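Local coordinates for Slr0280 protein (Synechocystis sp., PDB 5H3K) that is of unknown function but belongs to the phosphodiester glycosidase (NAGPA) family and may, like its relatives, cleave sugars from phosphodiesters, at residues 373-378 with 495-500; 308-313 with 355-360; 300-305 with 539-544. One frame throughout, in Å; residues are numbered along the deposited sequence.

The three contacts lie close together; segments 495-500 and 539-544 belong to the phosphodiester glycosidase region of the chain. Interactions 1 and 2 have centres about 8 Å apart and both reach one mixed sheet, in which strand 497-500 runs between 354-356 and 369-373; the salt bridge from Asp375 to Arg310 also joins them. Interaction 3, its centre about 12 Å from that of interaction 1 and about 17 Å from that of interaction 2, belongs to another, antiparallel sheet. Along the chain interaction 2 closes before interaction 1 opens, and both are nested within the loop closed by interaction 3. Strand 307-313 of a third sheet packs against both others, bringing distant sequence together in one beta-rich body.

Interaction 1 of 3, residues 373-378 with 495-500; sequences WNDQGQ and FPNGMG
The indole of Trp373 sits in the crowded position between its backbone N and carbonyl carbon (chi1 68°), while CG of Asn497 lies anti to its own carbonyl carbon (chi1 -47°). These torsions put Asn497 CB over one indole face, 3.7 Å from the centroid of the five-membered ring of Trp373, a CH-pi contact displaced toward the rim. At the six-membered end of the indole, Trp373 CZ3 lies 3.7 Å from Gly498 CA. Trp373 and Asn497 are an antiparallel hydrogen-bonded pair joining strands 369-373 and 497-500: Trp373 N gives a good bond to Asn497 O (2.9 Å), whereas Trp373 O takes only weak ones from Asn497 N and ND2. Trp373 NE1 hydrogen-bonds to Leu309 O, and Asn497 OD1 accepts from Gln357 N. Beyond the bridge the chain reverses in a type I turn, Asn374 to Gly377, leading into strand 379-392. Asn374 OD1 accepts from Gln376 N, forming an Asx turn, and from Gln378 N, so two bonds grip it; Asn374 ND2 meets a lone pair of Gln378 OE1 at 2.8 Å, nearly straight at 170°. Phe495 points toward this turn, its ring edge facing Trp373 C and Asn374 N, with CD1 3.6 Å from Trp373 C.

Interaction 2 of 3, residues 308-313 with 355-360; sequences SLRPLM and WSQQNW
Segment 308-313 is extended throughout, whereas 355-360 is a hairpin whose type I' turn runs from Ser356 to Asn359, with Gln357 and Gln358 at positive phi. Ser356 and Asn359 exchange backbone hydrogen bonds, 3.0 Å from Ser356 N to Asn359 O and 2.8 Å from Asn359 N to Ser356 O. The nearest CA atoms of the two segments are those of Arg310 and Ser356, 6.5 Å apart, and each contact uses a side chain of 308-313, meeting both side chains and the carbonyl of Trp355. Pro311 points toward the hairpin and puts CG 3.2 Å from Trp355 O; the same atom lies 3.6 Å from Ser356 CB. Arg310 leaves the strand beside its backbone N and bends at chi2 (-66°), which swings the guanidinium toward the turn. There Arg310 NH2 donates to a lone pair of Gln357 OE1 at 3.1 Å, with the amide turned 70° from the guanidinium plane. A water at the guanidinium edge accepts from Arg310 NE at 3.2 Å and gives a weak bond to Gln357 OE1. Arg310 NH1 turns back to Leu309 O of its own strand at 2.9 Å, while Arg310 NH2 also forms a salt bridge with Asp375 OD2, so several bonds fix the group's rotation. Within the hairpin, Trp355 CB lies over the centre of the Trp360 ring. Strand 307-313, paired on its own sheet with 600-609, thus packs against a tight two-residue beta-hairpin of the neighbouring mixed sheet, a join between two beta sheets.

Interaction 3 of 3, residues 300-305 with 539-544; sequences INPRSP and NGNIIL
Arg303 belongs to a type I turn, Asn301 to Ser304, that follows an antiparallel bridge between Ile300 and Ile542 in the eight-stranded sheet. From CB its chain starts anti to the carbonyl carbon, runs out through CG and bends at CD (chi3 -78°), folding the guanidinium back over Asn301 OD1, which lies above the centre of one face. Arg303 NE passes 4.0 Å from Asn539 O and Arg303 CZ 3.3 Å from it. At the tip, Arg303 NH2 lies 2.6 Å from Asn539 O and 3.0 Å from Asn541 OD1, at angles too poor for hydrogen bonds, while NH1 stays farther from Asn539 O; the charge is probably eased by these oxygens nonetheless. Asn301 OD1 accepts from Arg303 N at 2.9 Å, making an Asx turn that holds the backbone of the type I turn. The bridge itself is strong: Ile300 N to Ile542 O and Ile542 N to Ile300 O, both 2.8 Å. Beside it, Pro302 CB touches Ile542 CD1, and Ile542 also packs on Leu309 of strand 307-313. On the same face as Ile542, Ile300 reaches along the sheet, ending with CD1 3.9 Å from Leu544 CG.

Interaction 1 of 3, residues 373-378 with 495-500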
loop_
_atom_site.group_PDB
_atom_site.type_symbol
_atom_site.label_atom_id
_atom_site.label_comp_id
_atom_site.label_asym_id
_atom_site.label_seq_id
_atom_site.Cartn_x
_atom_site.Cartn_y
_atom_site.Cartn_z
ATOM N N TRP A 373 13.906 5.047 10.273
ATOM C CA TRP A 373 14.572 3.759 10.401
ATOM C C TRP A 373 15.855 3.684 9.605
ATOM O O TRP A 373 16.105 4.522 8.736
ATOM C CB TRP A 373 13.633 2.620 9.951
ATOM C CG TRP A 373 13.332 2.618 8.481
ATOM C CD1 TRP A 373 14.020 1.959 7.506
ATOM C CD2 TRP A 373 12.246 3.283 7.823
ATOM N NE1 TRP A 373 13.447 2.188 6.282
ATOM C CE2 TRP A 373 12.351 2.991 6.448
ATOM C CE3 TRP A 373 11.197 4.104 8.265
ATOM C CZ2 TRP A 373 11.447 3.484 5.504
ATOM C CZ3 TRP A 373 10.300 4.604 7.324
ATOM C CH2 TRP A 373 10.427 4.287 5.962
ATOM N N ASN A 374 16.672 2.674 9.896
ATOM C CA ASN A 374 17.859 2.417 9.084
ATOM C C ASN A 374 17.833 0.983 8.550
ATOM O O ASN A 374 16.888 0.225 8.824
ATOM C CB ASN A 374 19.159 2.722 9.856
ATOM C CG ASN A 374 19.325 1.862 11.126
ATOM O OD1 ASN A 374 18.824 0.735 11.205
ATOM N ND2 ASN A 374 20.043 2.398 12.121
ATOM N N ASP A 375 18.861 0.606 7.801
ATOM C CA ASP A 375 18.888 -0.724 7.187
ATOM C C ASP A 375 19.446 -1.800 8.111
ATOM O O ASP A 375 19.696 -2.933 7.688
ATOM C CB ASP A 375 19.657 -0.698 5.874
ATOM C CG ASP A 375 18.887 -0.026 4.781
ATOM O OD1 ASP A 375 17.700 0.322 5.016
ATOM O OD2 ASP A 375 19.461 0.162 3.689
ATOM N N GLN A 376 19.631 -1.439 9.371
ATOM C CA GLN A 376 20.026 -2.397 10.386
ATOM C C GLN A 376 18.826 -2.756 11.269
ATOM O O GLN A 376 18.941 -3.501 12.244
ATOM C CB GLN A 376 21.228 -1.850 11.152
ATOM C CG GLN A 376 22.387 -1.546 10.175
ATOM C CD GLN A 376 23.387 -0.537 10.692
ATOM O OE1 GLN A 376 24.118 -0.796 11.651
ATOM N NE2 GLN A 376 23.430 0.631 10.050
ATOM N N GLY A 377 17.658 -2.251 10.887
ATOM C CA GLY A 377 16.419 -2.646 11.532
ATOM C C GLY A 377 16.038 -1.820 12.741
ATOM O O GLY A 377 15.069 -2.128 13.431
ATOM N N GLN A 378 16.798 -0.765 13.007
ATOM C CA GLN A 378 16.480 0.128 14.112
ATOM C C GLN A 378 15.448 1.165 13.688
ATOM O O GLN A 378 15.483 1.652 12.556
ATOM C CB GLN A 378 17.743 0.834 14.594
ATOM C CG GLN A 378 18.776 -0.124 15.195
ATOM C CD GLN A 378 20.096 0.556 15.449
ATOM O OE1 GLN A 378 20.659 1.193 14.555
ATOM N NE2 GLN A 378 20.594 0.446 16.677
ATOM N N PHE A 495 18.697 8.738 11.534
ATOM C CA PHE A 495 18.046 7.796 10.616
ATOM C C PHE A 495 17.926 8.332 9.192
ATOM O O PHE A 495 17.405 9.426 8.982
ATOM C CB PHE A 495 16.669 7.382 11.153
ATOM C CG PHE A 495 16.730 6.698 12.495
ATOM C CD1 PHE A 495 16.913 5.326 12.580
ATOM C CD2 PHE A 495 16.644 7.434 13.677
ATOM C CE1 PHE A 495 16.983 4.681 13.836
ATOM C CE2 PHE A 495 16.718 6.806 14.929
ATOM C CZ PHE A 495 16.879 5.430 15.005
ATOM N N PRO A 496 18.410 7.555 8.214
ATOM C CA PRO A 496 18.468 8.011 6.824
ATOM C C PRO A 496 17.162 7.825 6.072
ATOM O O PRO A 496 17.075 8.346 4.962
ATOM C CB PRO A 496 19.533 7.101 6.210
ATOM C CG PRO A 496 19.370 5.799 6.974
ATOM C CD PRO A 496 19.067 6.247 8.400
ATOM N N ASN A 497 16.198 7.088 6.636
ATOM C CA ASN A 497 14.900 6.873 5.997
ATOM C C ASN A 497 13.779 7.243 6.945
ATOM O O ASN A 497 13.872 7.024 8.150
ATOM C CB ASN A 497 14.709 5.402 5.598
ATOM C CG ASN A 497 15.911 4.827 4.893
ATOM O OD1 ASN A 497 16.286 5.286 3.815
ATOM N ND2 ASN A 497 16.515 3.791 5.486
ATOM N N GLY A 498 12.705 7.812 6.416
ATOM C CA GLY A 498 11.568 8.085 7.270
ATOM C C GLY A 498 10.293 8.474 6.564
ATOM O O GLY A 498 10.282 8.780 5.368
ATOM N N MET A 499 9.211 8.477 7.330
ATOM C CA MET A 499 7.892 8.775 6.809
ATOM C C MET A 499 7.074 9.489 7.875
ATOM O O MET A 499 6.901 8.972 8.994
ATOM C CB MET A 499 7.187 7.473 6.403
ATOM C CG MET A 499 5.714 7.631 6.009
ATOM S SD MET A 499 5.470 8.635 4.542
ATOM C CE MET A 499 6.366 7.709 3.299
ATOM N N GLY A 500 6.542 10.658 7.527
ATOM C CA GLY A 500 5.595 11.347 8.384
ATOM C C GLY A 500 4.146 11.055 7.990
ATOM O O GLY A 500 3.827 10.775 6.822
#

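Interaction 2 of 3, residues 308-313 with 355-360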
loop_
_atom_site.group_PDB
_atom_site.type_symbol
_atom_site.label_atom_id
_atom_site.label_comp_id
_atom_site.label_asym_id
_atom_site.label_seq_id
_atom_site.Cartn_x
_atom_site.Cartn_y
_atom_site.Cartn_z
ATOM N N SER A 308 14.840 -4.732 3.686
ATOM C CA SER A 308 14.953 -3.292 3.867
ATOM C C SER A 308 13.594 -2.659 3.627
ATOM O O SER A 308 12.716 -3.274 3.013
ATOM C CB SER A 308 16.002 -2.681 2.934
ATOM O OG SER A 308 15.732 -2.974 1.575
ATOM N N LEU A 309 13.416 -1.451 4.156
ATOM C CA LEU A 309 12.216 -0.673 3.883
ATOM C C LEU A 309 12.616 0.640 3.215
ATOM O O LEU A 309 13.653 1.226 3.536
ATOM C CB LEU A 309 11.397 -0.405 5.152
ATOM C CG LEU A 309 10.529 -1.541 5.707
ATOM C CD1 LEU A 309 11.395 -2.615 6.312
ATOM C CD2 LEU A 309 9.562 -1.012 6.757
ATOM N N ARG A 310 11.797 1.081 2.265
ATOM C CA ARG A 310 11.995 2.367 1.598
ATOM C C ARG A 310 10.665 3.040 1.383
ATOM O O ARG A 310 9.700 2.389 0.989
ATOM C CB ARG A 310 12.637 2.183 0.217
ATOM C CG ARG A 310 14.116 1.783 0.229
ATOM C CD ARG A 310 14.997 2.896 0.798
ATOM N NE ARG A 310 16.408 2.532 0.722
ATOM C CZ ARG A 310 17.059 1.874 1.677
ATOM N NH1 ARG A 310 16.432 1.507 2.788
ATOM N NH2 ARG A 310 18.342 1.577 1.517
ATOM N N PRO A 311 10.614 4.360 1.592
ATOM C CA PRO A 311 9.444 5.098 1.115
ATOM C C PRO A 311 9.451 5.118 -0.404
ATOM O O PRO A 311 10.522 5.208 -1.027
ATOM C CB PRO A 311 9.651 6.513 1.681
ATOM C CG PRO A 311 11.120 6.635 1.916
ATOM C CD PRO A 311 11.645 5.240 2.179
ATOM N N LEU A 312 8.271 5.020 -0.999
ATOM C CA LEU A 312 8.148 4.948 -2.441
ATOM C C LEU A 312 7.159 5.996 -2.877
ATOM O O LEU A 312 6.042 6.050 -2.345
ATOM C CB LEU A 312 7.636 3.563 -2.842
ATOM C CG LEU A 312 8.467 2.353 -2.406
ATOM C CD1 LEU A 312 7.756 1.084 -2.876
ATOM C CD2 LEU A 312 9.864 2.436 -2.999
ATOM N N MET A 313 7.552 6.831 -3.834
ATOM C CA MET A 313 6.659 7.848 -4.374
ATOM C C MET A 313 5.989 7.362 -5.638
ATOM O O MET A 313 6.589 6.615 -6.410
ATOM C CB MET A 313 7.436 9.123 -4.707
ATOM C CG MET A 313 8.246 9.624 -3.569
ATOM S SD MET A 313 7.261 10.393 -2.293
ATOM C CE MET A 313 7.080 12.050 -2.911
ATOM N N TRP A 355 11.541 10.768 3.419
ATOM C CA TRP A 355 12.974 10.777 3.089
ATOM C C TRP A 355 13.603 9.385 3.009
ATOM O O TRP A 355 13.159 8.442 3.678
ATOM C CB TRP A 355 13.770 11.707 4.029
ATOM C CG TRP A 355 14.105 11.222 5.445
ATOM C CD1 TRP A 355 15.311 10.744 5.886
ATOM C CD2 TRP A 355 13.243 11.251 6.603
ATOM N NE1 TRP A 355 15.250 10.463 7.235
ATOM C CE2 TRP A 355 14.003 10.761 7.692
ATOM C CE3 TRP A 355 11.915 11.631 6.811
ATOM C CZ2 TRP A 355 13.462 10.649 8.982
ATOM C CZ3 TRP A 355 11.381 11.507 8.081
ATOM C CH2 TRP A 355 12.154 11.023 9.157
ATOM N N SER A 356 14.633 9.257 2.182
ATOM C CA SER A 356 15.311 7.971 2.028
ATOM C C SER A 356 16.757 8.178 1.642
ATOM O O SER A 356 17.062 9.055 0.838
ATOM C CB SER A 356 14.612 7.086 0.994
ATOM O OG SER A 356 14.762 7.598 -0.308
ATOM N N GLN A 357 17.638 7.359 2.212
ATOM C CA GLN A 357 19.088 7.513 2.037
ATOM C C GLN A 357 19.559 8.968 2.189
ATOM O O GLN A 357 20.361 9.472 1.392
ATOM C CB GLN A 357 19.542 6.857 0.717
ATOM C CG GLN A 357 19.104 5.380 0.650
ATOM C CD GLN A 357 19.540 4.658 -0.624
ATOM O OE1 GLN A 357 19.503 3.430 -0.695
ATOM N NE2 GLN A 357 19.949 5.417 -1.629
ATOM N N GLN A 358 19.029 9.627 3.222
ATOM C CA GLN A 358 19.302 11.027 3.567
ATOM C C GLN A 358 18.881 12.034 2.502
ATOM O O GLN A 358 19.315 13.182 2.519
ATOM C CB GLN A 358 20.777 11.245 3.947
ATOM C CG GLN A 358 21.207 10.536 5.230
ATOM C CD GLN A 358 22.503 11.102 5.819
ATOM O OE1 GLN A 358 22.795 12.294 5.697
ATOM N NE2 GLN A 358 23.273 10.243 6.472
ATOM N N ASN A 359 18.040 11.592 1.580
ATOM C CA ASN A 359 17.488 12.452 0.537
ATOM C C ASN A 359 16.024 12.797 0.842
ATOM O O ASN A 359 15.152 11.919 0.859
ATOM C CB ASN A 359 17.590 11.731 -0.812
ATOM C CG ASN A 359 17.107 12.581 -1.963
ATOM O OD1 ASN A 359 17.403 13.776 -2.040
ATOM N ND2 ASN A 359 16.343 11.970 -2.868
ATOM N N TRP A 360 15.747 14.077 1.071
ATOM C CA TRP A 360 14.405 14.502 1.469
ATOM C C TRP A 360 13.507 14.766 0.273
ATOM O O TRP A 360 13.692 15.737 -0.465
ATOM C CB TRP A 360 14.492 15.737 2.370
ATOM C CG TRP A 360 15.028 15.373 3.713
ATOM C CD1 TRP A 360 16.325 15.089 4.027
ATOM C CD2 TRP A 360 14.273 15.207 4.921
ATOM N NE1 TRP A 360 16.425 14.763 5.365
ATOM C CE2 TRP A 360 15.182 14.833 5.935
ATOM C CE3 TRP A 360 12.918 15.333 5.240
ATOM C CZ2 TRP A 360 14.774 14.587 7.258
ATOM C CZ3 TRP A 360 12.518 15.099 6.552
ATOM C CH2 TRP A 360 13.439 14.738 7.542
HETATM O O HOH W 1 16.576 3.540 -2.286
#

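Interaction 3 of 3, residues 300-305 with 539-544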
loop_
_atom_site.group_PDB
_atom_site.type_symbol
_atom_site.label_atom_id
_atom_site.label_comp_id
_atom_site.label_asym_id
_atom_site.label_seq_id
_atom_site.Cartn_x
_atom_site.Cartn_y
_atom_site.Cartn_z
ATOM N N ILE A 300 6.928 -7.838 9.716
ATOM C CA ILE A 300 8.224 -7.946 9.073
ATOM C C ILE A 300 9.309 -7.825 10.130
ATOM O O ILE A 300 9.299 -6.882 10.920
ATOM C CB ILE A 300 8.435 -6.806 8.042
ATOM C CG1 ILE A 300 7.393 -6.864 6.917
ATOM C CG2 ILE A 300 9.841 -6.853 7.469
ATOM C CD1 ILE A 300 6.348 -5.747 6.999
ATOM N N ASN A 301 10.233 -8.786 10.154
ATOM C CA ASN A 301 11.416 -8.679 11.000
ATOM C C ASN A 301 12.492 -7.918 10.240
ATOM O O ASN A 301 13.126 -8.473 9.345
ATOM C CB ASN A 301 11.922 -10.073 11.390
ATOM C CG ASN A 301 13.164 -10.017 12.282
ATOM O OD1 ASN A 301 13.755 -8.950 12.492
ATOM N ND2 ASN A 301 13.568 -11.171 12.796
ATOM N N PRO A 302 12.725 -6.643 10.613
ATOM C CA PRO A 302 13.617 -5.768 9.847
ATOM C C PRO A 302 15.085 -6.140 10.072
ATOM O O PRO A 302 15.982 -5.532 9.487
ATOM C CB PRO A 302 13.312 -4.380 10.423
ATOM C CG PRO A 302 12.977 -4.657 11.855
ATOM C CD PRO A 302 12.277 -6.006 11.869
ATOM N N ARG A 303 15.310 -7.138 10.915
ATOM C CA ARG A 303 16.651 -7.651 11.176
ATOM C C ARG A 303 16.955 -8.911 10.366
ATOM O O ARG A 303 18.093 -9.387 10.360
ATOM C CB ARG A 303 16.825 -7.937 12.670
ATOM C CG ARG A 303 16.867 -6.686 13.534
ATOM C CD ARG A 303 16.383 -6.962 14.946
ATOM N NE ARG A 303 14.922 -7.029 15.034
ATOM C CZ ARG A 303 14.246 -8.075 15.498
ATOM N NH1 ARG A 303 14.896 -9.150 15.925
ATOM N NH2 ARG A 303 12.922 -8.048 15.546
ATOM N N SER A 304 15.942 -9.459 9.690
ATOM C CA SER A 304 16.156 -10.600 8.795
ATOM C C SER A 304 17.078 -10.192 7.665
ATOM O O SER A 304 16.990 -9.072 7.154
ATOM C CB SER A 304 14.841 -11.140 8.226
ATOM O OG SER A 304 14.068 -11.754 9.238
ATOM N N PRO A 305 17.986 -11.096 7.274
ATOM C CA PRO A 305 18.998 -10.740 6.270
ATOM C C PRO A 305 18.362 -10.346 4.942
ATOM O O PRO A 305 17.470 -11.037 4.448
ATOM C CB PRO A 305 19.814 -12.031 6.112
ATOM C CG PRO A 305 19.564 -12.805 7.383
ATOM C CD PRO A 305 18.144 -12.478 7.763
ATOM N N ASN A 539 9.209 -7.229 20.010
ATOM C CA ASN A 539 10.402 -7.847 19.450
ATOM C C ASN A 539 11.113 -6.917 18.479
ATOM O O ASN A 539 12.174 -7.250 17.936
ATOM C CB ASN A 539 10.022 -9.143 18.742
ATOM C CG ASN A 539 9.075 -10.001 19.565
ATOM O OD1 ASN A 539 7.986 -10.369 19.105
ATOM N ND2 ASN A 539 9.482 -10.323 20.793
ATOM N N GLY A 540 10.527 -5.745 18.263
ATOM C CA GLY A 540 11.065 -4.811 17.304
ATOM C C GLY A 540 10.726 -5.250 15.891
ATOM O O GLY A 540 11.380 -4.818 14.946
ATOM N N ASN A 541 9.716 -6.105 15.741
ATOM C CA ASN A 541 9.180 -6.386 14.405
ATOM C C ASN A 541 8.247 -5.263 13.976
ATOM O O ASN A 541 7.540 -4.689 14.804
ATOM C CB ASN A 541 8.399 -7.707 14.360
ATOM C CG ASN A 541 9.289 -8.929 14.534
ATOM O OD1 ASN A 541 10.431 -8.961 14.073
ATOM N ND2 ASN A 541 8.763 -9.938 15.208
ATOM N N ILE A 542 8.227 -4.974 12.681
ATOM C CA ILE A 542 7.369 -3.930 12.141
ATOM C C ILE A 542 6.050 -4.535 11.704
ATOM O O ILE A 542 6.027 -5.579 11.054
ATOM C CB ILE A 542 8.052 -3.248 10.949
ATOM C CG1 ILE A 542 9.304 -2.499 11.437
ATOM C CG2 ILE A 542 7.058 -2.323 10.199
ATOM C CD1 ILE A 542 10.232 -2.057 10.319
ATOM N N ILE A 543 4.942 -3.898 12.073
ATOM C CA ILE A 543 3.633 -4.360 11.627
ATOM C C ILE A 543 2.997 -3.307 10.729
ATOM O O ILE A 543 2.913 -2.141 11.095
ATOM C CB ILE A 543 2.689 -4.652 12.816
ATOM C CG1 ILE A 543 3.421 -5.471 13.880
ATOM C CG2 ILE A 543 1.456 -5.408 12.344
ATOM C CD1 ILE A 543 2.719 -5.473 15.220
ATOM N N LEU A 544 2.605 -3.718 9.531
ATOM C CA LEU A 544 1.817 -2.865 8.650
ATOM C C LEU A 544 0.371 -3.310 8.827
ATOM O O LEU A 544 0.070 -4.513 8.754
ATOM C CB LEU A 544 2.259 -3.030 7.198
ATOM C CG LEU A 544 3.755 -2.874 6.908
ATOM C CD1 LEU A 544 4.011 -2.990 5.410
ATOM C CD2 LEU A 544 4.286 -1.543 7.415
#